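Local coordinates for ABC transporter substrate binding protein (Ribose) (Agrobacterium vitis, PDB 5DKV) that probably serves as the solute-binding protein of a sugar ABC transporter and is seen here holding alpha-D-tagatopyranose in its binding pocket, at residues P276-I279 and G280-V284; V260-K264 and S265-D269; N167-P170 and G171-T174. All blocks are in the same frame, centred on the assembly; numbering follows the deposited sequence. Where two conformers were deposited one is given.

Interaction 1: residues P276-I279 and G280-V284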
ATOM      1  N   PRO A 276      -2.832   6.719  -3.463  1.00  6.69           N
ATOM      2  CA  PRO A 276      -4.043   6.166  -2.828  1.00  6.63           C
ATOM      3  C   PRO A 276      -5.332   6.883  -3.197  1.00  6.83           C
ATOM      4  O   PRO A 276      -6.374   6.228  -3.262  1.00  6.80           O
ATOM      5  CB  PRO A 276      -3.764   6.323  -1.329  1.00  6.96           C
ATOM      6  CG  PRO A 276      -2.578   7.227  -1.228  1.00  7.94           C
ATOM      7  CD  PRO A 276      -1.781   7.011  -2.486  1.00  9.37           C
ATOM      8  N   ALA A 277      -5.308   8.198  -3.370  1.00  7.13           N
ATOM      9  CA  ALA A 277      -6.557   8.880  -3.683  1.00  8.86           C
ATOM     10  C   ALA A 277      -7.086   8.397  -5.028  1.00  9.11           C
ATOM     11  O   ALA A 277      -8.291   8.206  -5.202  1.00  8.90           O
ATOM     12  CB  ALA A 277      -6.372  10.416  -3.674  1.00  7.59           C
ATOM     13  N   GLU A 278      -6.173   8.187  -5.970  1.00  9.29           N
ATOM     14  CA  GLU A 278      -6.512   7.631  -7.288  1.00  7.69           C
ATOM     15  C   GLU A 278      -7.183   6.247  -7.154  1.00  9.71           C
ATOM     16  O   GLU A 278      -8.168   5.930  -7.819  1.00  9.45           O
ATOM     17  CB  GLU A 278      -5.234   7.548  -8.102  1.00  7.74           C
ATOM     18  CG  GLU A 278      -5.372   7.249  -9.557  1.00  8.91           C
ATOM     19  CD  GLU A 278      -4.041   7.282 -10.262  1.00 11.58           C
ATOM     20  OE1 GLU A 278      -3.223   8.214 -10.014  1.00 10.94           O
ATOM     21  OE2 GLU A 278      -3.813   6.362 -11.093  1.00 13.49           O
ATOM     22  N   ILE A 279      -6.641   5.414  -6.270  1.00  7.86           N
ATOM     23  CA  ILE A 279      -7.214   4.103  -6.014  1.00  6.71           C
ATOM     24  C   ILE A 279      -8.622   4.211  -5.479  1.00  7.39           C
ATOM     25  O   ILE A 279      -9.530   3.527  -5.968  1.00  7.79           O
ATOM     26  CB  ILE A 279      -6.328   3.295  -5.040  1.00  8.80           C
ATOM     27  CG1 ILE A 279      -4.981   3.010  -5.708  1.00  8.94           C
ATOM     28  CG2 ILE A 279      -7.022   1.996  -4.627  1.00  8.64           C
ATOM     29  CD1 ILE A 279      -3.977   2.405  -4.752  1.00  9.81           C
ATOM     30  N   GLY A 280      -8.826   5.064  -4.474  1.00  7.95           N
ATOM     31  CA  GLY A 280     -10.128   5.288  -3.935  1.00  8.84           C
ATOM     32  C   GLY A 280     -11.122   5.831  -4.936  1.00  7.31           C
ATOM     33  O   GLY A 280     -12.282   5.401  -4.964  1.00  8.34           O
ATOM     34  N   TYR A 281     -10.666   6.807  -5.706  1.00  8.37           N
ATOM     35  CA  TYR A 281     -11.485   7.519  -6.680  1.00  7.84           C
ATOM     36  C   TYR A 281     -11.983   6.544  -7.733  1.00  8.18           C
ATOM     37  O   TYR A 281     -13.182   6.464  -8.004  1.00  8.80           O
ATOM     38  CB  TYR A 281     -10.667   8.639  -7.314  1.00  9.45           C
ATOM     39  CG  TYR A 281     -11.469   9.654  -8.093  1.00  8.15           C
ATOM     40  CD1 TYR A 281     -11.825  10.856  -7.523  1.00  9.94           C
ATOM     41  CD2 TYR A 281     -11.857   9.409  -9.409  1.00  9.79           C
ATOM     42  CE1 TYR A 281     -12.553  11.791  -8.238  1.00 10.99           C
ATOM     43  CE2 TYR A 281     -12.585  10.345 -10.126  1.00 11.67           C
ATOM     44  CZ  TYR A 281     -12.916  11.534  -9.539  1.00 14.39           C
ATOM     45  OH  TYR A 281     -13.647  12.470 -10.256  1.00 13.88           O
ATOM     46  N   TYR A 282     -11.058   5.788  -8.319  1.00  9.04           N
ATOM     47  CA  TYR A 282     -11.438   4.852  -9.373  1.00  9.32           C
ATOM     48  C   TYR A 282     -12.218   3.686  -8.806  1.00  7.49           C
ATOM     49  O   TYR A 282     -13.084   3.140  -9.471  1.00  8.86           O
ATOM     50  CB  TYR A 282     -10.216   4.378 -10.152  1.00  7.60           C
ATOM     51  CG  TYR A 282      -9.854   5.369 -11.240  1.00  9.19           C
ATOM     52  CD1 TYR A 282      -9.071   6.486 -10.968  1.00 10.07           C
ATOM     53  CD2 TYR A 282     -10.325   5.208 -12.530  1.00 10.50           C
ATOM     54  CE1 TYR A 282      -8.769   7.401 -11.956  1.00 12.28           C
ATOM     55  CE2 TYR A 282     -10.039   6.147 -13.533  1.00  9.29           C
ATOM     56  CZ  TYR A 282      -9.252   7.225 -13.243  1.00 10.95           C
ATOM     57  OH  TYR A 282      -8.951   8.124 -14.239  1.00 12.20           O
ATOM     58  N   GLY A 283     -11.974   3.329  -7.551  1.00  7.31           N
ATOM     59  CA  GLY A 283     -12.834   2.337  -6.921  1.00  7.32           C
ATOM     60  C   GLY A 283     -14.293   2.762  -6.857  1.00  7.59           C
ATOM     61  O   GLY A 283     -15.175   1.982  -7.198  1.00  9.30           O
ATOM     62  N   VAL A 284     -14.567   3.978  -6.391  1.00  7.72           N
ATOM     63  CA  VAL A 284     -15.943   4.451  -6.301  1.00 10.24           C
ATOM     64  C   VAL A 284     -16.566   4.628  -7.678  1.00  9.37           C
ATOM     65  O   VAL A 284     -17.709   4.215  -7.890  1.00  8.75           O
ATOM     66  CB  VAL A 284     -16.024   5.758  -5.513  1.00  8.53           C
ATOM     67  CG1 VAL A 284     -17.409   6.416  -5.651  1.00 11.88           C
ATOM     68  CG2 VAL A 284     -15.707   5.479  -4.072  1.00  9.04           C
TER

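Interaction 2: residues V260-K264 and S265-D269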
ATOM      1  N   VAL A 260       8.866  15.028   4.304  1.00 15.15           N
ATOM      2  CA  VAL A 260       9.400  16.353   4.031  1.00 17.52           C
ATOM      3  C   VAL A 260      10.636  16.635   4.886  1.00 18.20           C
ATOM      4  O   VAL A 260      11.704  16.903   4.338  1.00 16.34           O
ATOM      5  CB  VAL A 260       8.367  17.453   4.243  1.00 21.04           C
ATOM      6  CG1 VAL A 260       8.969  18.819   3.888  1.00 21.01           C
ATOM      7  CG2 VAL A 260       7.138  17.190   3.388  1.00 27.25           C
ATOM      8  N   ASP A 261      10.516  16.556   6.214  1.00 15.42           N
ATOM      9  CA  ASP A 261      11.675  16.751   7.078  1.00 20.39           C
ATOM     10  C   ASP A 261      12.731  15.676   6.848  1.00 11.85           C
ATOM     11  O   ASP A 261      13.913  15.983   6.849  1.00 14.24           O
ATOM     12  CB  ASP A 261      11.269  16.755   8.552  1.00 23.37           C
ATOM     13  CG  ASP A 261      10.455  17.978   8.932  1.00 45.13           C
ATOM     14  OD1 ASP A 261      10.276  18.870   8.077  1.00 47.23           O
ATOM     15  OD2 ASP A 261      10.004  18.053  10.094  1.00 53.47           O
ATOM     16  N   ASN A 262      12.324  14.427   6.606  1.00 12.25           N
ATOM     17  CA  ASN A 262      13.331  13.357   6.525  1.00 12.40           C
ATOM     18  C   ASN A 262      14.113  13.408   5.203  1.00 13.55           C
ATOM     19  O   ASN A 262      15.293  13.079   5.171  1.00 13.16           O
ATOM     20  CB  ASN A 262      12.679  11.991   6.740  1.00 14.44           C
ATOM     21  CG  ASN A 262      12.272  11.766   8.190  1.00 15.27           C
ATOM     22  OD1 ASN A 262      12.779  12.443   9.094  1.00 18.63           O
ATOM     23  ND2 ASN A 262      11.361  10.818   8.422  1.00 16.96           N
ATOM     24  N   LEU A 263      13.483  13.851   4.118  1.00 14.97           N
ATOM     25  CA  LEU A 263      14.243  14.119   2.902  1.00 10.49           C
ATOM     26  C   LEU A 263      15.180  15.308   3.087  1.00 14.79           C
ATOM     27  O   LEU A 263      16.337  15.263   2.681  1.00 14.58           O
ATOM     28  CB  LEU A 263      13.305  14.372   1.720  1.00 13.81           C
ATOM     29  CG  LEU A 263      12.599  13.130   1.185  1.00 13.54           C
ATOM     30  CD1 LEU A 263      11.417  13.551   0.301  1.00 14.19           C
ATOM     31  CD2 LEU A 263      13.570  12.232   0.426  1.00 15.38           C
ATOM     32  N   LYS A 264      14.668  16.378   3.693  0.51 13.44           N
ATOM     33  CA  LYS A 264      15.457  17.605   3.867  0.51 15.33           C
ATOM     34  C   LYS A 264      16.732  17.368   4.662  0.51 16.48           C
ATOM     35  O   LYS A 264      17.792  17.901   4.329  0.51 17.03           O
ATOM     36  CB  LYS A 264      14.615  18.685   4.562  0.51 16.46           C
ATOM     37  CG  LYS A 264      14.154  19.814   3.656  0.51 30.19           C
ATOM     38  CD  LYS A 264      12.628  19.838   3.446  0.51 24.95           C
ATOM     39  CE  LYS A 264      12.172  19.064   2.211  0.51 12.32           C
ATOM     40  NZ  LYS A 264      12.978  19.505   1.015  0.51 31.41           N
ATOM     41  N   SER A 265      16.627  16.550   5.702  1.00 16.20           N
ATOM     42  CA  SER A 265      17.735  16.316   6.620  1.00 17.78           C
ATOM     43  C   SER A 265      18.709  15.257   6.117  1.00 17.62           C
ATOM     44  O   SER A 265      19.762  15.043   6.705  1.00 17.93           O
ATOM     45  CB  SER A 265      17.203  15.877   7.975  1.00 17.44           C
ATOM     46  OG  SER A 265      16.780  14.526   7.883  1.00 17.41           O
ATOM     47  N   GLY A 266      18.334  14.555   5.058  1.00 14.45           N
ATOM     48  CA  GLY A 266      19.204  13.543   4.488  1.00 16.47           C
ATOM     49  C   GLY A 266      18.965  12.158   5.070  1.00 17.65           C
ATOM     50  O   GLY A 266      19.629  11.194   4.677  1.00 15.11           O
ATOM     51  N   LEU A 267      17.992  12.046   5.972  1.00 13.10           N
ATOM     52  CA  LEU A 267      17.732  10.774   6.635  1.00 12.70           C
ATOM     53  C   LEU A 267      17.197   9.738   5.659  1.00 17.05           C
ATOM     54  O   LEU A 267      17.527   8.565   5.775  1.00 13.40           O
ATOM     55  CB  LEU A 267      16.767  10.960   7.792  1.00 10.11           C
ATOM     56  CG  LEU A 267      16.379   9.694   8.572  1.00 12.92           C
ATOM     57  CD1 LEU A 267      17.607   8.972   9.137  1.00 14.11           C
ATOM     58  CD2 LEU A 267      15.397  10.058   9.706  1.00 14.34           C
ATOM     59  N   ILE A 268      16.372  10.165   4.706  1.00 13.75           N
ATOM     60  CA  ILE A 268      15.908   9.274   3.642  1.00 11.45           C
ATOM     61  C   ILE A 268      16.273   9.928   2.326  1.00 13.34           C
ATOM     62  O   ILE A 268      16.300  11.164   2.239  1.00 15.34           O
ATOM     63  CB  ILE A 268      14.389   8.960   3.717  1.00 15.06           C
ATOM     64  CG1 ILE A 268      13.537  10.172   3.375  1.00 19.10           C
ATOM     65  CG2 ILE A 268      14.028   8.467   5.120  1.00 13.55           C
ATOM     66  CD1 ILE A 268      12.053   9.829   3.219  1.00 23.34           C
ATOM     67  N   ASP A 269      16.608   9.102   1.329  1.00 13.78           N
ATOM     68  CA  ASP A 269      16.999   9.588   0.015  1.00 13.31           C
ATOM     69  C   ASP A 269      15.823   9.652  -0.965  1.00  9.30           C
ATOM     70  O   ASP A 269      15.766  10.565  -1.790  1.00 11.89           O
ATOM     71  CB  ASP A 269      18.101   8.709  -0.574  1.00 17.17           C
ATOM     72  CG  ASP A 269      19.495   9.170  -0.165  1.00 23.23           C
ATOM     73  OD1 ASP A 269      19.636   9.735   0.939  1.00 25.71           O
ATOM     74  OD2 ASP A 269      20.442   8.980  -0.957  1.00 23.46           O
TER
HETATM   75  O   HOH W   1      14.756  14.195   9.648  1.00 20.54           O
HETATM   76  O   HOH W   2      17.513  13.334   1.135  1.00 13.71           O

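Interaction 3: residues N167-P170 and G171-T174. With T6T (alpha-D-tagatopyranose), chain E.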
ATOM      1  N   ASN A 167      10.309  -5.246   6.056  1.00  9.06           N
ATOM      2  CA  ASN A 167       8.981  -5.579   5.563  1.00  8.74           C
ATOM      3  C   ASN A 167       8.016  -5.934   6.676  1.00 13.25           C
ATOM      4  O   ASN A 167       8.391  -5.992   7.858  1.00 12.62           O
ATOM      5  CB  ASN A 167       9.083  -6.734   4.569  1.00  9.29           C
ATOM      6  CG  ASN A 167       8.038  -6.678   3.494  1.00 10.71           C
ATOM      7  OD1 ASN A 167       7.070  -5.924   3.584  1.00 11.86           O
ATOM      8  ND2 ASN A 167       8.237  -7.465   2.455  1.00 12.93           N
ATOM      9  N   VAL A 168       6.762  -6.151   6.303  1.00 12.03           N
ATOM     10  CA  VAL A 168       5.697  -6.312   7.284  1.00 12.29           C
ATOM     11  C   VAL A 168       5.621  -7.743   7.810  1.00 14.02           C
ATOM     12  O   VAL A 168       5.994  -8.021   8.957  1.00 13.91           O
ATOM     13  CB  VAL A 168       4.338  -5.893   6.657  1.00 14.42           C
ATOM     14  CG1 VAL A 168       3.211  -6.053   7.656  1.00 13.98           C
ATOM     15  CG2 VAL A 168       4.401  -4.456   6.208  1.00 11.70           C
ATOM     16  N   LYS A 169       5.161  -8.645   6.951  1.00 12.15           N
ATOM     17  CA  LYS A 169       4.900 -10.028   7.329  1.00 14.16           C
ATOM     18  C   LYS A 169       4.756 -10.827   6.043  1.00 14.05           C
ATOM     19  O   LYS A 169       4.144 -10.329   5.107  1.00 16.94           O
ATOM     20  CB  LYS A 169       3.640 -10.053   8.218  1.00 23.87           C
ATOM     21  CG  LYS A 169       2.524 -11.014   7.903  1.00 34.44           C
ATOM     22  CD  LYS A 169       1.141 -10.351   8.025  1.00 45.37           C
ATOM     23  CE  LYS A 169       0.834  -9.785   9.397  1.00 42.75           C
ATOM     24  NZ  LYS A 169      -0.617  -9.397   9.499  1.00 37.03           N
ATOM     25  N   PRO A 170       5.318 -12.051   5.982  1.00 13.78           N
ATOM     26  CA  PRO A 170       5.066 -12.862   4.779  1.00 17.75           C
ATOM     27  C   PRO A 170       3.578 -13.008   4.489  1.00 21.44           C
ATOM     28  O   PRO A 170       2.780 -13.142   5.417  1.00 18.31           O
ATOM     29  CB  PRO A 170       5.662 -14.226   5.123  1.00 20.36           C
ATOM     30  CG  PRO A 170       6.637 -13.968   6.229  1.00 18.94           C
ATOM     31  CD  PRO A 170       6.105 -12.774   6.990  1.00 16.90           C
ATOM     32  N   GLY A 171       3.215 -12.990   3.208  1.00 22.50           N
ATOM     33  CA  GLY A 171       1.843 -13.235   2.817  1.00 18.26           C
ATOM     34  C   GLY A 171       0.975 -12.022   2.545  1.00 23.18           C
ATOM     35  O   GLY A 171      -0.132 -12.163   2.015  1.00 24.06           O
ATOM     36  N   VAL A 172       1.445 -10.831   2.902  1.00 16.57           N
ATOM     37  CA  VAL A 172       0.713  -9.621   2.575  1.00 17.34           C
ATOM     38  C   VAL A 172       0.935  -9.378   1.089  1.00 13.77           C
ATOM     39  O   VAL A 172       2.063  -9.277   0.670  1.00 12.68           O
ATOM     40  CB  VAL A 172       1.196  -8.404   3.382  1.00 15.24           C
ATOM     41  CG1 VAL A 172       0.444  -7.141   2.943  1.00 12.98           C
ATOM     42  CG2 VAL A 172       1.040  -8.669   4.884  1.00 16.39           C
ATOM     43  N   SER A 173      -0.130  -9.312   0.292  1.00 17.20           N
ATOM     44  CA  SER A 173       0.035  -9.431  -1.154  1.00 18.24           C
ATOM     45  C   SER A 173       0.903  -8.304  -1.735  1.00 13.17           C
ATOM     46  O   SER A 173       1.762  -8.537  -2.568  1.00 12.53           O
ATOM     47  CB  SER A 173      -1.328  -9.464  -1.848  1.00 17.70           C
ATOM     48  OG  SER A 173      -1.974  -8.196  -1.880  1.00 19.26           O
ATOM     49  N   THR A 174       0.666  -7.104  -1.271  1.00 10.77           N
ATOM     50  CA  THR A 174       1.348  -5.922  -1.802  1.00  9.35           C
ATOM     51  C   THR A 174       2.836  -5.921  -1.446  1.00  9.26           C
ATOM     52  O   THR A 174       3.695  -5.733  -2.304  1.00 11.64           O
ATOM     53  CB  THR A 174       0.733  -4.659  -1.247  1.00  9.16           C
ATOM     54  OG1 THR A 174       0.614  -4.820   0.166  1.00  9.57           O
ATOM     55  CG2 THR A 174      -0.654  -4.403  -1.870  1.00 11.94           C
TER
HETATM   56  O3  T6T E 401       1.801   0.421   1.855  1.00  7.37           O
HETATM   57  C3  T6T E 401       0.424   0.620   2.145  1.00  5.80           C
HETATM   58  C4  T6T E 401      -0.361  -0.426   1.479  1.00  6.86           C
HETATM   59  O4  T6T E 401      -0.176  -0.315   0.020  1.00  8.07           O
HETATM   60  C5  T6T E 401       0.036  -1.753   1.959  1.00  7.27           C
HETATM   61  O5  T6T E 401      -0.801  -2.786   1.411  1.00  9.02           O
HETATM   62  C6  T6T E 401      -0.132  -1.885   3.464  1.00  7.69           C
HETATM   63  O6  T6T E 401       0.611  -0.818   4.124  1.00  9.00           O
HETATM   64  C2  T6T E 401       0.199   0.496   3.664  1.00  6.42           C
HETATM   65  O2  T6T E 401      -1.169   0.721   3.908  1.00  9.14           O
HETATM   66  C1  T6T E 401       1.033   1.392   4.490  1.00  9.55           C
HETATM   67  O1  T6T E 401       0.804   2.735   4.207  1.00  8.79           O

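Interaction 1: residues P276-I279 and G280-V284
Gly280 sits on the buried side of an alpha helix, its N donating to Pro276 O at 3.0 Å in a nearly straight bond (170°). The same pattern repeats one residue on, from Tyr281 N to Ala277 O at 2.8 Å, and continues through Tyr282 N to Glu278 O and Gly283 N to Ile279 O. Proline suits the first turn, where its missing N-H costs no helical bond. Pro276 and Val284, four residues before and after the buried Gly280, both touch helix 40-56. Ile279 adds its branched side chain to the buried side against Thr302.

The solvent side is looser. Glu278 carries its CG anti to the backbone N (chi1 -169°), and Glu278 CG lies 4.0 Å from Tyr282 CD1, while the carboxylate and ring planes are turned 64° apart. Tyr282 CD1 also lies 3.3 Å from Glu278 O, which sits at the ring edge, in its plane. The carboxylate itself is engaged through OE1 with His275 ND1. Helix 276-291 thus follows strand 270-273 and packs on helix 40-56 and strand 299-307, with the Ile279 side chain about 7 Å from the sugar, consistent with the alpha/beta fold of type I periplasmic sugar-binding proteins.

Interaction 2: residues V260-K264 and S265-D269
Leu263 O is gripped twice: Gly266 N donates to it at 3.2 Å, from well above the carbonyl plane, and a water gives it a shorter bond of 2.7 Å. The same water also donates to Ile268 O, so it joins the last turn of the helix to the chain that leaves it. Asn262 O is used as well, accepting Ile268 N at 3.1 Å; that bond is straight at the hydrogen (168°), although the donor again stands above the carbonyl plane. Asp261 O takes the ordinary helical bond from Ser265 N.

Gly266 is the first residue after helix 259-264 to leave helical angles, the glycine-ended C-terminal turn common in proteins. Its phi of 91° is a positive value that glycine adopts readily, having no CB to press on the preceding carbonyl. The reversal brings Ile268 back over the helix. With chi1 at 70°, Ile268 CG1 meets Leu263 CD2 at 3.6 Å, a contact of apolar branches that suits two buried aliphatic residues. Leu267 lies alongside Asn262, pointing the same way, with Leu267 CD2 3.6 Å from Asn262 OD1, and its side chain also packs on Ala236 and Val239 of helix 229-241. Toward solvent a second water donates to Asn262 OD1 at 2.7 Å and is also hydrogen-bonded to Ser265 OG. Asp269 pairs through its backbone with Val250, where the chain joins the sheet.

Interaction 3: residues N167-P170 and G171-T174
The flat peptide unit joining Lys169 to Pro170 turns its carbonyl oxygen toward Val172, whose CG2 lies 3.5 Å from Lys169 O. A second flat group is the amide of Asn167: Val168 N donates to Asn167 OD1 at 2.7 Å from above the amide plane, while ND2 is hydrogen-bonded to Thr175 O and Glu179 OE1 on the helix that follows. Held at both ends, this amide should have little freedom to flip.

Lys169 crosses Val172 at about a right angle, with Lys169 CD 3.6 Å from Val172 CG2. The aliphatic part of the lysine thus covers a valine that is buried, and Val168 CG1 approaches Val172 CG2 more loosely, at 4.4 Å.

Between them the chain makes a type II beta turn from Lys169 to Val172. Proline fits the second position with its fixed negative phi, and glycine the third, where Gly171 takes a phi of 98° that residues with a CB seldom adopt. Val172 then occupies the N-cap position. Just inside helix 173-186, a chi1 of 48° turns the Thr174 hydroxyl to the sugar, and Thr174 OG1 donates to O5 of tagatopyranose at 2.8 Å. Arg178, Asp116 and Asn228 are among the residues that bond the same sugar, so the turn leads into a helix whose first turn supplies Thr174 to the pocket, as in periplasmic sugar-binding proteins.

Overall arrangement
The three contacts follow one another along the chain without nesting or crossing, in the order 3, 2, 1. Interaction 3 closes the turn between strand 161-167 and helix 173-186 beside the sugar. Interaction 2 comes next, turning the chain from helix 259-264 into strand 270-273. That strand leads straight to interaction 1, which closes no loop but forms the first turns of helix 276-291, packed on helix 40-56 and strand 299-307. Interactions 1 and 3 lie on opposite sides of the chain's centre, with nearest atoms about 8 Å apart. Interaction 2 is more peripheral, its centre about 21 Å from that of the chain.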